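Local structure of convulxin alpha (Crotalus durissus, 1UMR) at residues Glu63-Gly71 with Gly123-Phe131. The protein activates platelets as a snake venom lectin by binding the platelet collagen receptor glycoprotein VI. Sequence-based numbering, arbitrary orientation.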
loop_
_atom_site.group_PDB
_atom_site.type_symbol
_atom_site.label_atom_id
_atom_site.label_comp_id
_atom_site.label_asym_id
_atom_site.label_seq_id
_atom_site.Cartn_x
_atom_site.Cartn_y
_atom_site.Cartn_z
ATOM N N GLU A 63 41.768 6.307 -46.938
ATOM C CA GLU A 63 41.593 4.862 -47.003
ATOM C C GLU A 63 42.464 3.981 -46.005
ATOM O O GLU A 63 42.060 2.873 -45.655
ATOM C CB GLU A 63 41.882 4.391 -48.464
ATOM C CG GLU A 63 40.671 3.965 -49.321
ATOM C CD GLU A 63 41.189 4.010 -50.808
ATOM O OE1 GLU A 63 42.361 3.881 -51.206
ATOM O OE2 GLU A 63 40.595 5.056 -51.651
ATOM N N SER A 64 43.644 4.441 -45.570
ATOM C CA SER A 64 44.498 3.623 -44.701
ATOM C C SER A 64 44.418 3.895 -43.192
ATOM O O SER A 64 45.264 3.395 -42.412
ATOM C CB SER A 64 45.939 3.829 -45.093
ATOM O OG SER A 64 46.376 5.048 -44.546
ATOM N N PHE A 65 43.476 4.766 -42.808
ATOM C CA PHE A 65 43.156 5.006 -41.418
ATOM C C PHE A 65 41.819 4.311 -41.222
ATOM O O PHE A 65 41.011 4.159 -42.174
ATOM C CB PHE A 65 43.066 6.526 -41.072
ATOM C CG PHE A 65 44.394 7.329 -41.274
ATOM C CD1 PHE A 65 44.374 8.605 -41.917
ATOM C CD2 PHE A 65 45.621 6.839 -40.810
ATOM C CE1 PHE A 65 45.572 9.373 -42.105
ATOM C CE2 PHE A 65 46.839 7.577 -41.021
ATOM C CZ PHE A 65 46.817 8.871 -41.656
ATOM N N SER A 66 41.587 3.848 -39.998
ATOM C CA SER A 66 40.293 3.257 -39.687
ATOM C C SER A 66 39.828 3.474 -38.212
ATOM O O SER A 66 38.829 2.916 -37.750
ATOM C CB SER A 66 40.364 1.768 -40.023
ATOM O OG SER A 66 41.383 1.214 -39.223
ATOM N N HIS A 67 40.510 4.337 -37.483
ATOM C CA HIS A 67 40.057 4.682 -36.144
ATOM C C HIS A 67 39.965 6.241 -36.047
ATOM O O HIS A 67 40.834 6.963 -36.589
ATOM C CB HIS A 67 41.118 4.140 -35.164
ATOM C CG HIS A 67 41.079 2.661 -35.000
ATOM N ND1 HIS A 67 41.808 2.005 -34.048
ATOM C CD2 HIS A 67 40.373 1.713 -35.661
ATOM C CE1 HIS A 67 41.526 0.716 -34.096
ATOM N NE2 HIS A 67 40.665 0.511 -35.080
ATOM N N VAL A 68 38.941 6.776 -35.378
ATOM C CA VAL A 68 38.847 8.260 -35.231
ATOM C C VAL A 68 38.576 8.632 -33.787
ATOM O O VAL A 68 37.635 8.115 -33.145
ATOM C CB VAL A 68 37.783 8.893 -36.179
ATOM C CG1 VAL A 68 37.950 10.413 -36.267
ATOM C CG2 VAL A 68 37.998 8.398 -37.574
ATOM N N SER A 69 39.412 9.492 -33.251
ATOM C CA SER A 69 39.189 9.944 -31.851
ATOM C C SER A 69 37.838 10.738 -31.713
ATOM O O SER A 69 37.514 11.552 -32.566
ATOM C CB SER A 69 40.346 10.824 -31.394
ATOM O OG SER A 69 41.458 10.081 -30.877
ATOM N N ILE A 70 37.065 10.506 -30.653
ATOM C CA ILE A 70 36.026 11.457 -30.257
ATOM C C ILE A 70 36.304 11.954 -28.773
ATOM O O ILE A 70 37.329 11.602 -28.128
ATOM C CB ILE A 70 34.728 10.887 -30.387
ATOM C CG1 ILE A 70 34.607 9.839 -29.298
ATOM C CG2 ILE A 70 34.544 10.300 -31.818
ATOM C CD1 ILE A 70 33.468 8.962 -29.385
ATOM N N GLY A 71 35.455 12.840 -28.272
ATOM C CA GLY A 71 35.830 13.751 -27.187
ATOM C C GLY A 71 35.462 13.177 -25.807
ATOM O O GLY A 71 35.399 13.920 -24.807
ATOM N N GLY A 123 47.424 6.389 -28.193
ATOM C CA GLY A 123 47.453 6.089 -29.620
ATOM C C GLY A 123 47.396 7.341 -30.504
ATOM O O GLY A 123 46.727 8.318 -30.174
ATOM N N LYS A 124 48.068 7.297 -31.646
ATOM C CA LYS A 124 48.082 8.406 -32.614
ATOM C C LYS A 124 47.132 8.175 -33.830
ATOM O O LYS A 124 47.434 7.411 -34.745
ATOM C CB LYS A 124 49.530 8.796 -33.000
ATOM C CG LYS A 124 50.422 9.095 -31.736
ATOM C CD LYS A 124 51.975 9.239 -32.022
ATOM C CE LYS A 124 52.551 10.674 -31.739
ATOM N NZ LYS A 124 52.320 11.374 -30.349
ATOM N N ILE A 125 45.940 8.793 -33.795
ATOM C CA ILE A 125 45.004 8.555 -34.860
ATOM C C ILE A 125 44.366 9.877 -35.387
ATOM O O ILE A 125 44.553 10.962 -34.801
ATOM C CB ILE A 125 43.936 7.552 -34.463
ATOM C CG1 ILE A 125 43.326 7.944 -33.105
ATOM C CG2 ILE A 125 44.505 6.126 -34.361
ATOM C CD1 ILE A 125 42.079 7.153 -32.766
ATOM N N PRO A 126 43.684 9.771 -36.546
ATOM C CA PRO A 126 42.887 10.880 -37.049
ATOM C C PRO A 126 41.787 11.136 -36.013
ATOM O O PRO A 126 41.628 10.333 -35.067
ATOM C CB PRO A 126 42.350 10.396 -38.416
ATOM C CG PRO A 126 42.581 8.901 -38.436
ATOM C CD PRO A 126 43.637 8.592 -37.432
ATOM N N PHE A 127 41.070 12.253 -36.182
ATOM C CA PHE A 127 40.134 12.707 -35.197
ATOM C C PHE A 127 39.168 13.663 -35.860
ATOM O O PHE A 127 39.493 14.212 -36.972
ATOM C CB PHE A 127 40.910 13.390 -34.102
ATOM C CG PHE A 127 41.748 14.485 -34.578
ATOM C CD1 PHE A 127 43.028 14.249 -34.983
ATOM C CD2 PHE A 127 41.280 15.794 -34.602
ATOM C CE1 PHE A 127 43.877 15.290 -35.414
ATOM C CE2 PHE A 127 42.144 16.821 -35.002
ATOM C CZ PHE A 127 43.474 16.531 -35.425
ATOM N N VAL A 128 37.988 13.831 -35.221
ATOM C CA VAL A 128 36.980 14.761 -35.697
ATOM C C VAL A 128 36.870 15.953 -34.809
ATOM O O VAL A 128 36.870 15.781 -33.611
ATOM C CB VAL A 128 35.606 14.034 -35.847
ATOM C CG1 VAL A 128 34.424 14.993 -36.315
ATOM C CG2 VAL A 128 35.757 12.947 -36.844
ATOM N N CYS A 129 36.837 17.171 -35.391
ATOM C CA CYS A 129 36.610 18.419 -34.651
ATOM C C CYS A 129 35.144 18.924 -34.750
ATOM O O CYS A 129 34.439 18.661 -35.744
ATOM C CB CYS A 129 37.519 19.513 -35.122
ATOM S SG CYS A 129 39.254 19.209 -34.701
ATOM N N LYS A 130 34.659 19.588 -33.712
ATOM C CA LYS A 130 33.304 20.158 -33.698
ATOM C C LYS A 130 33.283 21.515 -33.038
ATOM O O LYS A 130 34.025 21.788 -32.098
ATOM C CB LYS A 130 32.250 19.206 -33.127
ATOM C CG LYS A 130 30.904 19.852 -32.614
ATOM C CD LYS A 130 30.095 18.773 -31.842
ATOM C CE LYS A 130 28.751 19.300 -31.221
ATOM N NZ LYS A 130 27.876 18.207 -30.722
ATOM N N PHE A 131 32.516 22.428 -33.609
ATOM C CA PHE A 131 32.307 23.740 -33.003
ATOM C C PHE A 131 31.012 24.398 -33.466
ATOM O O PHE A 131 30.458 23.976 -34.472
ATOM C CB PHE A 131 33.484 24.654 -33.253
ATOM C CG PHE A 131 33.469 25.345 -34.551
ATOM C CD1 PHE A 131 34.216 24.877 -35.629
ATOM C CD2 PHE A 131 32.822 26.562 -34.669
ATOM C CE1 PHE A 131 34.288 25.552 -36.853
ATOM C CE2 PHE A 131 32.868 27.294 -35.845
ATOM C CZ PHE A 131 33.625 26.800 -36.973
#
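Ser69 and Phe127 form a single beta bridge, with their CA atoms 4.4 Å apart. One backbone hydrogen bond supports it, from Ser69 N to Pro126 O at 3.0 Å, and an N-H...O angle of 170° makes that bond nearly straight. In the other half of the bridge Ser69 O lies 3.5 Å from Val128 N, a longer approach. Pro126 O also receives a CA-H...O contact from Val68 CA at 3.5 Å. Strands 67-69 and 125-131 run in roughly the same sense but diverge by 47°, in keeping with an isolated bridge between them.

Apolar packing continues the contact in both directions. Toward the loop before strand 67-69, the Pro126 ring lies against the root of Phe65, with Pro126 CG 3.6 Å from Phe65 CB, while Pro126 CD sits over one face of the aromatic ring. Further along, Val68 CG1 meets Val128 CG2 at 3.4 Å and also lies against Phe127 CA. That branch is anti to its own backbone N (chi1 -166°), an orientation that sends it across to strand 125-131. Both valines also touch Val57 of helix 47-60, so the pair belongs to the packing between strands and helix.

Mixed contacts surround Ile125: its CD1 methyl approaches Ser69 OG at 3.5 Å, and both CD1 and CG2 rest on His67 CB.

Beyond this contact, Val68 and Ile70 make backbone hydrogen bonds to strand 104-108, whereas Cys129 is disulfide-bonded to Cys32. The bridge therefore joins the two antiparallel sheets of the C-type lectin fold, where the strand near the C-terminus meets the edge of the second sheet.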